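Local coordinates for FMN-dependent nitronate monooxygenase (Shewanella oneidensis, PDB 5LSM), which probably oxidises propionate 3-nitronate with molecular oxygen to 3-oxopropanoate, nitrate and nitrite, using bound FMN as its cofactor, at residues Ala63-Val68 against Lys125-Ser130; Asn69-Arg74 against Ser130-Leu135. All coordinates share one frame; numbering follows the deposited sequence.

Contact 1: Ala63-Val68 against Lys125-Ser130; sequences AKPINV and KPEVVS
Ser130 and Asn67 meet at the tightly packed end of this contact, where the serine hydroxyl donates to the amide oxygen, OG to OD1 at 2.6 Å. The oxygen is met in its carbonyl plane, on a lone pair. Asn67 CG lies anti to its backbone N (chi1 162°), which brings the amide across to Ser130, while ND2 binds Ser40 OG on the other neighbouring strand; bonds at both ends of the amide fix its rotation. Val128 CG2 packs beside the same side chain, 3.4 Å from Asn67 CB.

The main chains supply three hydrogen bonds of parallel strand pairing: Val128 N to Ile66 O, Val68 N to Val128 O at 3.0 Å, and Ser130 N to Val68 O, the straightest of them. The short strand axes approach to 4.6 Å at 33°, consistent with a twisted parallel pair. On the face carrying Val68 and Val129, both methyls of Val68 press on the Pro126 ring, CG1 and CG2 each 3.9 Å from Pro126 CG. Leu55 and Leu121 bring helices 48-59 and 115-124 against Val68.

Toward the start of the strands the pairing gives way to a looser, partly exposed side. Here CB and CG of Glu127 lie against Pro65, CG 3.8 Å from Pro65 CB, and a bend at chi2 turns the carboxylate toward the backbone of Ile66, where OE1 accepts Ile66 N at 3.1 Å. That N-H arrives from above the carboxylate plane, 39° out of it. The other oxygen, OE2, forms a salt bridge with Arg59 of helix 48-59 that would help keep the carboxylate ionised. The parallel register, the place of 66-71 and 128-132 as neighbours in an eight-stranded parallel sheet, and the helices packed on the Val68 face fit the TIM barrel of this family.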
ATOM      1  N   ALA A  63     -15.070   8.948 -32.768  1.00 34.16           N
ATOM      2  CA  ALA A  63     -13.786   9.345 -33.310  1.00 37.04           C
ATOM      3  C   ALA A  63     -12.970  10.065 -32.247  1.00 37.57           C
ATOM      4  O   ALA A  63     -11.940  10.671 -32.557  1.00 43.70           O
ATOM      5  CB  ALA A  63     -13.993  10.255 -34.505  1.00 38.53           C
ATOM      6  N   LYS A  64     -13.420   9.995 -30.993  1.00 30.78           N
ATOM      7  CA  LYS A  64     -12.623  10.492 -29.889  1.00 33.23           C
ATOM      8  C   LYS A  64     -11.477   9.535 -29.543  1.00 30.04           C
ATOM      9  O   LYS A  64     -11.501   8.365 -29.931  1.00 25.85           O
ATOM     10  CB  LYS A  64     -13.515  10.755 -28.680  1.00 40.16           C
ATOM     11  CG  LYS A  64     -14.322  12.037 -28.828  1.00 41.22           C
ATOM     12  CD  LYS A  64     -15.310  12.212 -27.701  1.00 46.38           C
ATOM     13  CE  LYS A  64     -15.937  13.594 -27.728  1.00 53.51           C
ATOM     14  NZ  LYS A  64     -16.929  13.744 -26.627  1.00 58.30           N
ATOM     15  N   PRO A  65     -10.428  10.059 -28.892  1.00 33.08           N
ATOM     16  CA  PRO A  65      -9.222   9.289 -28.539  1.00 35.14           C
ATOM     17  C   PRO A  65      -9.492   8.005 -27.762  1.00 34.90           C
ATOM     18  O   PRO A  65     -10.484   7.905 -27.033  1.00 33.19           O
ATOM     19  CB  PRO A  65      -8.422  10.258 -27.679  1.00 32.51           C
ATOM     20  CG  PRO A  65      -8.842  11.607 -28.162  1.00 34.59           C
ATOM     21  CD  PRO A  65     -10.285  11.484 -28.545  1.00 33.27           C
ATOM     22  N   ILE A  66      -8.668   7.000 -28.029  1.00 34.44           N
ATOM     23  CA  ILE A  66      -8.704   5.752 -27.292  1.00 36.88           C
ATOM     24  C   ILE A  66      -7.306   5.232 -27.049  1.00 32.00           C
ATOM     25  O   ILE A  66      -6.349   5.621 -27.723  1.00 33.40           O
ATOM     26  CB  ILE A  66      -9.489   4.663 -28.046  1.00 40.21           C
ATOM     27  CG1 ILE A  66      -8.709   4.197 -29.269  1.00 43.11           C
ATOM     28  CG2 ILE A  66     -10.858   5.180 -28.440  1.00 42.07           C
ATOM     29  CD1 ILE A  66      -9.547   3.386 -30.224  1.00 51.16           C
ATOM     30  N   ASN A  67      -7.239   4.270 -26.139  1.00 33.14           N
ATOM     31  CA  ASN A  67      -6.005   3.707 -25.613  1.00 28.80           C
ATOM     32  C   ASN A  67      -6.121   2.223 -25.853  1.00 29.58           C
ATOM     33  O   ASN A  67      -7.105   1.629 -25.456  1.00 30.09           O
ATOM     34  CB  ASN A  67      -5.930   4.021 -24.114  1.00 29.89           C
ATOM     35  CG  ASN A  67      -4.935   3.141 -23.347  1.00 30.80           C
ATOM     36  OD1 ASN A  67      -3.924   2.670 -23.881  1.00 29.15           O
ATOM     37  ND2 ASN A  67      -5.182   2.998 -22.056  1.00 30.35           N
ATOM     38  N   VAL A  68      -5.219   1.651 -26.646  1.00 33.36           N
ATOM     39  CA  VAL A  68      -5.187   0.190 -26.811  1.00 32.00           C
ATOM     40  C   VAL A  68      -4.029  -0.388 -26.005  1.00 32.88           C
ATOM     41  O   VAL A  68      -2.925   0.179 -25.987  1.00 31.89           O
ATOM     42  CB  VAL A  68      -5.109  -0.254 -28.303  1.00 31.87           C
ATOM     43  CG1 VAL A  68      -6.139   0.486 -29.125  1.00 30.94           C
ATOM     44  CG2 VAL A  68      -3.721  -0.020 -28.883  1.00 33.72           C
ATOM     45  N   LYS A 125      -4.376   3.353 -36.090  1.00 44.60           N
ATOM     46  CA  LYS A 125      -3.553   4.465 -35.552  1.00 43.48           C
ATOM     47  C   LYS A 125      -4.092   5.080 -34.262  1.00 42.25           C
ATOM     48  O   LYS A 125      -4.535   6.224 -34.256  1.00 34.27           O
ATOM     49  CB  LYS A 125      -3.351   5.552 -36.600  1.00 42.74           C
ATOM     50  CG  LYS A 125      -2.425   5.124 -37.728  1.00 45.75           C
ATOM     51  CD  LYS A 125      -1.822   6.324 -38.430  1.00 51.98           C
ATOM     52  CE  LYS A 125      -2.899   7.248 -38.977  1.00 56.42           C
ATOM     53  NZ  LYS A 125      -2.362   8.078 -40.089  1.00 59.64           N
ATOM     54  N   PRO A 126      -4.021   4.316 -33.156  1.00 45.95           N
ATOM     55  CA  PRO A 126      -4.547   4.695 -31.850  1.00 43.14           C
ATOM     56  C   PRO A 126      -3.894   5.932 -31.286  1.00 36.07           C
ATOM     57  O   PRO A 126      -2.690   6.061 -31.326  1.00 41.16           O
ATOM     58  CB  PRO A 126      -4.199   3.496 -30.970  1.00 47.31           C
ATOM     59  CG  PRO A 126      -4.116   2.355 -31.908  1.00 54.02           C
ATOM     60  CD  PRO A 126      -3.534   2.926 -33.162  1.00 51.35           C
ATOM     61  N   GLU A 127      -4.688   6.766 -30.646  1.00 32.45           N
ATOM     62  CA  GLU A 127      -4.181   7.977 -30.039  1.00 32.07           C
ATOM     63  C   GLU A 127      -3.199   7.622 -28.933  1.00 28.47           C
ATOM     64  O   GLU A 127      -2.125   8.218 -28.809  1.00 22.30           O
ATOM     65  CB  GLU A 127      -5.341   8.824 -29.511  1.00 35.51           C
ATOM     66  CG  GLU A 127      -6.221   9.423 -30.620  1.00 39.32           C
ATOM     67  CD  GLU A 127      -7.041   8.376 -31.388  1.00 48.37           C
ATOM     68  OE1 GLU A 127      -7.343   7.289 -30.830  1.00 46.85           O
ATOM     69  OE2 GLU A 127      -7.398   8.637 -32.555  1.00 61.63           O
ATOM     70  N   VAL A 128      -3.518   6.591 -28.163  1.00 32.12           N
ATOM     71  CA  VAL A 128      -2.526   6.075 -27.250  1.00 31.85           C
ATOM     72  C   VAL A 128      -2.431   4.561 -27.253  1.00 29.50           C
ATOM     73  O   VAL A 128      -3.408   3.859 -27.524  1.00 30.01           O
ATOM     74  CB  VAL A 128      -2.603   6.694 -25.807  1.00 31.31           C
ATOM     75  CG1 VAL A 128      -3.444   7.966 -25.760  1.00 27.90           C
ATOM     76  CG2 VAL A 128      -3.067   5.690 -24.784  1.00 33.01           C
ATOM     77  N   VAL A 129      -1.194   4.097 -27.076  1.00 26.89           N
ATOM     78  CA  VAL A 129      -0.859   2.701 -26.925  1.00 25.63           C
ATOM     79  C   VAL A 129      -0.193   2.519 -25.542  1.00 29.40           C
ATOM     80  O   VAL A 129       0.805   3.181 -25.210  1.00 24.40           O
ATOM     81  CB  VAL A 129       0.148   2.280 -28.011  1.00 26.21           C
ATOM     82  CG1 VAL A 129       0.625   0.852 -27.787  1.00 25.34           C
ATOM     83  CG2 VAL A 129      -0.452   2.437 -29.396  1.00 27.43           C
ATOM     84  N   SER A 130      -0.778   1.661 -24.723  1.00 27.87           N
ATOM     85  CA  SER A 130      -0.295   1.473 -23.384  1.00 30.29           C
ATOM     86  C   SER A 130       0.273   0.076 -23.328  1.00 30.56           C
ATOM     87  O   SER A 130      -0.173  -0.803 -24.057  1.00 29.75           O
ATOM     88  CB  SER A 130      -1.425   1.662 -22.355  1.00 27.70           C
ATOM     89  OG  SER A 130      -2.527   0.810 -22.648  1.00 30.53           O
TER

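Contact 2: Asn69-Arg74 against Ser130-Leu135; sequences NFFCHR and SFHFGL. With FMN (flavin mononucleotide), chain I.
Asn69 and Ser130 make the polar side-chain link: ND2 donates to OG at 2.9 Å, with the hydroxyl lying in the amide plane. Asn69 CG stands anti to its backbone N (chi1 -180°), which carries the amide to the flavin: FMN N3 donates to Asn69 OD1 at 2.7 Å, while a weak bond runs from ND2 to FMN O2.

Backbone bonds of parallel pairing join Phe70 N to Ser130 O, His132 N to Phe70 O, and Cys72 N to His132 O, the last at 175° and carrying the pairing into the loop.

Among the aromatic contacts, Phe133 turns its edge to the face of Phe71, ring centroids 4.9 Å apart and planes at 58°; its CE2 stands over the centre of that ring. The edge of Phe71 meets FMN N3, and FMN C2 lies over one face of His132, whose NE2 is held by His182 O. Cys72 SG sits obliquely to the Phe131 ring, 4.8 Å from its centroid, and Phe70 CB touches Phe131 CE1 at 3.8 Å.

Asn69, Phe71 and His132 thus approach the pyrimidine end of the isoalloxazine from the C-terminal ends of adjacent strands, the usual location of the cofactor site in FMN-dependent TIM barrels.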
ATOM      1  N   ASN A  69      -4.320  -1.461 -25.267  1.00 32.54           N
ATOM      2  CA  ASN A  69      -3.409  -1.973 -24.239  1.00 29.77           C
ATOM      3  C   ASN A  69      -2.843  -3.333 -24.624  1.00 28.92           C
ATOM      4  O   ASN A  69      -3.595  -4.208 -25.069  1.00 29.87           O
ATOM      5  CB  ASN A  69      -4.148  -2.092 -22.905  1.00 29.29           C
ATOM      6  CG  ASN A  69      -3.263  -2.609 -21.800  1.00 30.83           C
ATOM      7  OD1 ASN A  69      -3.280  -3.806 -21.480  1.00 34.57           O
ATOM      8  ND2 ASN A  69      -2.401  -1.737 -21.280  1.00 29.10           N
ATOM      9  N   PHE A  70      -1.541  -3.521 -24.390  1.00 26.99           N
ATOM     10  CA  PHE A  70      -0.864  -4.780 -24.674  1.00 29.32           C
ATOM     11  C   PHE A  70       0.101  -5.189 -23.569  1.00 32.01           C
ATOM     12  O   PHE A  70       0.650  -4.336 -22.863  1.00 29.65           O
ATOM     13  CB  PHE A  70      -0.073  -4.674 -25.978  1.00 31.08           C
ATOM     14  CG  PHE A  70      -0.927  -4.624 -27.191  1.00 30.57           C
ATOM     15  CD1 PHE A  70      -1.366  -3.407 -27.694  1.00 31.69           C
ATOM     16  CD2 PHE A  70      -1.319  -5.795 -27.820  1.00 31.95           C
ATOM     17  CE1 PHE A  70      -2.168  -3.358 -28.823  1.00 31.33           C
ATOM     18  CE2 PHE A  70      -2.119  -5.752 -28.952  1.00 33.58           C
ATOM     19  CZ  PHE A  70      -2.553  -4.529 -29.447  1.00 34.24           C
ATOM     20  N   PHE A  71       0.353  -6.498 -23.488  1.00 32.87           N
ATOM     21  CA  PHE A  71       1.420  -7.045 -22.660  1.00 35.54           C
ATOM     22  C   PHE A  71       2.665  -7.174 -23.483  1.00 34.78           C
ATOM     23  O   PHE A  71       2.621  -7.769 -24.555  1.00 36.23           O
ATOM     24  CB  PHE A  71       1.069  -8.447 -22.164  1.00 31.63           C
ATOM     25  CG  PHE A  71      -0.025  -8.482 -21.165  1.00 31.72           C
ATOM     26  CD1 PHE A  71      -0.518  -7.311 -20.591  1.00 34.10           C
ATOM     27  CD2 PHE A  71      -0.541  -9.692 -20.759  1.00 31.30           C
ATOM     28  CE1 PHE A  71      -1.536  -7.361 -19.653  1.00 33.11           C
ATOM     29  CE2 PHE A  71      -1.543  -9.747 -19.802  1.00 33.51           C
ATOM     30  CZ  PHE A  71      -2.041  -8.581 -19.256  1.00 33.12           C
ATOM     31  N   CYS A  72       3.793  -6.741 -22.925  1.00 31.72           N
ATOM     32  CA  CYS A  72       5.098  -6.983 -23.543  1.00 35.27           C
ATOM     33  C   CYS A  72       6.072  -7.589 -22.516  1.00 36.96           C
ATOM     34  O   CYS A  72       7.090  -7.002 -22.151  1.00 35.64           O
ATOM     35  CB  CYS A  72       5.652  -5.688 -24.114  1.00 35.23           C
ATOM     36  SG  CYS A  72       5.777  -4.413 -22.865  1.00 40.72           S
ATOM     37  N   HIS A  73       5.700  -8.764 -22.038  1.00 36.86           N
ATOM     38  CA  HIS A  73       6.519  -9.555 -21.143  1.00 39.50           C
ATOM     39  C   HIS A  73       7.456 -10.430 -21.974  1.00 44.60           C
ATOM     40  O   HIS A  73       7.206 -10.684 -23.161  1.00 34.45           O
ATOM     41  CB  HIS A  73       5.629 -10.454 -20.278  1.00 37.60           C
ATOM     42  CG  HIS A  73       4.743 -11.376 -21.068  1.00 37.94           C
ATOM     43  ND1 HIS A  73       3.602 -10.945 -21.716  1.00 37.68           N
ATOM     44  CD2 HIS A  73       4.816 -12.710 -21.288  1.00 38.15           C
ATOM     45  CE1 HIS A  73       3.031 -11.967 -22.328  1.00 36.34           C
ATOM     46  NE2 HIS A  73       3.737 -13.053 -22.066  1.00 38.01           N
ATOM     47  N   ARG A  74       8.504 -10.927 -21.329  1.00 45.32           N
ATOM     48  CA  ARG A  74       9.312 -11.972 -21.905  1.00 54.15           C
ATOM     49  C   ARG A  74       8.564 -13.294 -21.787  1.00 54.23           C
ATOM     50  O   ARG A  74       7.969 -13.590 -20.751  1.00 54.32           O
ATOM     51  CB  ARG A  74      10.660 -12.037 -21.202  1.00 68.92           C
ATOM     52  CG  ARG A  74      11.379 -10.692 -21.147  1.00 78.74           C
ATOM     53  CD  ARG A  74      12.888 -10.846 -21.279  1.00 90.88           C
ATOM     54  NE  ARG A  74      13.493 -11.468 -20.100  1.00 96.20           N
ATOM     55  CZ  ARG A  74      13.694 -10.850 -18.936  1.00111.64           C
ATOM     56  NH1 ARG A  74      13.320  -9.584 -18.761  1.00112.73           N
ATOM     57  NH2 ARG A  74      14.269 -11.505 -17.934  1.00124.98           N
ATOM     58  N   SER A 130      -0.778   1.661 -24.723  1.00 27.87           N
ATOM     59  CA  SER A 130      -0.295   1.473 -23.384  1.00 30.29           C
ATOM     60  C   SER A 130       0.273   0.076 -23.328  1.00 30.56           C
ATOM     61  O   SER A 130      -0.173  -0.803 -24.057  1.00 29.75           O
ATOM     62  CB  SER A 130      -1.425   1.662 -22.355  1.00 27.70           C
ATOM     63  OG  SER A 130      -2.527   0.810 -22.648  1.00 30.53           O
ATOM     64  N   PHE A 131       1.268  -0.118 -22.472  1.00 32.25           N
ATOM     65  CA  PHE A 131       1.908  -1.415 -22.315  1.00 32.43           C
ATOM     66  C   PHE A 131       1.923  -1.767 -20.845  1.00 34.01           C
ATOM     67  O   PHE A 131       2.066  -0.885 -20.004  1.00 33.14           O
ATOM     68  CB  PHE A 131       3.344  -1.387 -22.866  1.00 32.58           C
ATOM     69  CG  PHE A 131       3.408  -1.391 -24.352  1.00 32.54           C
ATOM     70  CD1 PHE A 131       3.033  -2.516 -25.063  1.00 33.44           C
ATOM     71  CD2 PHE A 131       3.744  -0.251 -25.045  1.00 34.34           C
ATOM     72  CE1 PHE A 131       3.028  -2.512 -26.442  1.00 31.00           C
ATOM     73  CE2 PHE A 131       3.779  -0.255 -26.427  1.00 35.81           C
ATOM     74  CZ  PHE A 131       3.421  -1.388 -27.125  1.00 29.39           C
ATOM     75  N   HIS A 132       1.708  -3.049 -20.552  1.00 34.36           N
ATOM     76  CA  HIS A 132       1.978  -3.631 -19.233  1.00 37.66           C
ATOM     77  C   HIS A 132       3.256  -4.504 -19.255  1.00 33.02           C
ATOM     78  O   HIS A 132       3.504  -5.245 -20.219  1.00 33.37           O
ATOM     79  CB  HIS A 132       0.779  -4.483 -18.812  1.00 37.88           C
ATOM     80  CG  HIS A 132       0.395  -4.332 -17.378  1.00 37.51           C
ATOM     81  ND1 HIS A 132       0.161  -3.109 -16.797  1.00 36.82           N
ATOM     82  CD2 HIS A 132       0.128  -5.258 -16.428  1.00 45.15           C
ATOM     83  CE1 HIS A 132      -0.222  -3.282 -15.546  1.00 37.86           C
ATOM     84  NE2 HIS A 132      -0.231  -4.578 -15.290  1.00 43.60           N
ATOM     85  N   PHE A 133       4.010  -4.451 -18.163  1.00 28.28           N
ATOM     86  CA  PHE A 133       5.302  -5.138 -18.031  1.00 29.65           C
ATOM     87  C   PHE A 133       6.384  -4.499 -18.911  1.00 31.32           C
ATOM     88  O   PHE A 133       7.133  -5.203 -19.581  1.00 36.36           O
ATOM     89  CB  PHE A 133       5.208  -6.658 -18.341  1.00 28.77           C
ATOM     90  CG  PHE A 133       3.987  -7.331 -17.782  1.00 28.20           C
ATOM     91  CD1 PHE A 133       3.691  -7.261 -16.441  1.00 30.23           C
ATOM     92  CD2 PHE A 133       3.143  -8.054 -18.607  1.00 30.58           C
ATOM     93  CE1 PHE A 133       2.547  -7.856 -15.933  1.00 32.15           C
ATOM     94  CE2 PHE A 133       1.987  -8.631 -18.114  1.00 32.39           C
ATOM     95  CZ  PHE A 133       1.701  -8.551 -16.763  1.00 32.28           C
ATOM     96  N   GLY A 134       6.474  -3.173 -18.893  1.00 34.92           N
ATOM     97  CA  GLY A 134       7.576  -2.446 -19.553  1.00 33.85           C
ATOM     98  C   GLY A 134       7.257  -1.959 -20.968  1.00 31.89           C
ATOM     99  O   GLY A 134       6.211  -1.384 -21.224  1.00 31.19           O
ATOM    100  N   LEU A 135       8.188  -2.170 -21.880  1.00 32.38           N
ATOM    101  CA  LEU A 135       8.050  -1.700 -23.238  1.00 36.41           C
ATOM    102  C   LEU A 135       8.555  -2.739 -24.221  1.00 34.13           C
ATOM    103  O   LEU A 135       9.438  -3.525 -23.898  1.00 40.21           O
ATOM    104  CB  LEU A 135       8.840  -0.405 -23.426  1.00 40.00           C
ATOM    105  CG  LEU A 135       8.331   0.814 -22.660  1.00 36.08           C
ATOM    106  CD1 LEU A 135       9.353   1.936 -22.749  1.00 35.97           C
ATOM    107  CD2 LEU A 135       6.978   1.265 -23.201  1.00 35.34           C
TER
HETATM  108  N1  FMN I 401      -3.685  -3.348 -16.795  1.00 45.96           N
HETATM  109  C2  FMN I 401      -3.199  -3.593 -18.046  1.00 44.75           C
HETATM  110  O2  FMN I 401      -2.188  -2.962 -18.446  1.00 50.31           O
HETATM  111  N3  FMN I 401      -3.751  -4.510 -18.866  1.00 46.11           N
HETATM  112  C4  FMN I 401      -4.822  -5.231 -18.501  1.00 43.67           C
HETATM  113  O4  FMN I 401      -5.325  -6.084 -19.252  1.00 35.35           O
HETATM  114  C4A FMN I 401      -5.389  -5.019 -17.155  1.00 44.97           C
HETATM  115  N5  FMN I 401      -6.472  -5.691 -16.759  1.00 48.31           N
HETATM  116  C5A FMN I 401      -7.043  -5.460 -15.565  1.00 50.46           C
HETATM  117  C6  FMN I 401      -8.186  -6.185 -15.240  1.00 49.69           C
HETATM  118  C7  FMN I 401      -8.828  -5.984 -14.035  1.00 45.30           C
HETATM  119  C7M FMN I 401     -10.044  -6.817 -13.724  1.00 43.61           C
HETATM  120  C8  FMN I 401      -8.281  -4.982 -13.075  1.00 41.56           C
HETATM  121  C8M FMN I 401      -8.977  -4.771 -11.748  1.00 42.69           C
HETATM  122  C9  FMN I 401      -7.127  -4.252 -13.394  1.00 40.78           C
HETATM  123  C9A FMN I 401      -6.472  -4.453 -14.620  1.00 45.83           C
HETATM  124  N10 FMN I 401      -5.319  -3.715 -15.035  1.00 47.05           N
HETATM  125  C10 FMN I 401      -4.758  -4.004 -16.298  1.00 42.72           C
HETATM  126  C1' FMN I 401      -4.655  -2.723 -14.170  1.00 46.15           C
HETATM  127  C2' FMN I 401      -5.257  -1.338 -14.339  1.00 45.52           C
HETATM  128  O2' FMN I 401      -4.712  -0.735 -15.527  1.00 46.76           O
HETATM  129  C3' FMN I 401      -4.959  -0.452 -13.121  1.00 40.25           C
HETATM  130  O3' FMN I 401      -3.575  -0.563 -12.773  1.00 37.97           O
HETATM  131  C4' FMN I 401      -5.763  -0.815 -11.871  1.00 37.41           C
HETATM  132  O4' FMN I 401      -7.097  -1.251 -12.161  1.00 31.76           O
HETATM  133  C5' FMN I 401      -5.790   0.400 -10.958  1.00 34.79           C
HETATM  134  O5' FMN I 401      -6.358   0.089  -9.689  1.00 32.72           O
HETATM  135  P   FMN I 401      -7.940   0.081  -9.392  1.00 26.93           P
HETATM  136  O1P FMN I 401      -8.573   1.153 -10.251  1.00 28.13           O
HETATM  137  O2P FMN I 401      -7.996   0.371  -7.914  1.00 26.88           O
HETATM  138  O3P FMN I 401      -8.318  -1.305  -9.779  1.00 27.63           O

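Contacts 1 and 2 are successive lengths of one parallel pairing between strands 66-71 and 128-132, their centres 15 Å apart. Ser130, shared by both, connects the FMN-binding Asn69 to Asn67, two residues earlier in the strand. Both contacts are buried, but contact 2 lies nearer the centre of the chain, its centre about 10 Å from it against about 16 Å for contact 1. Contact 1 has aliphatic packing and a carboxylate at the partly exposed strand starts; contact 2 has aromatic rings and cofactor bonds at the strand ends, in keeping with the two ends of a TIM barrel.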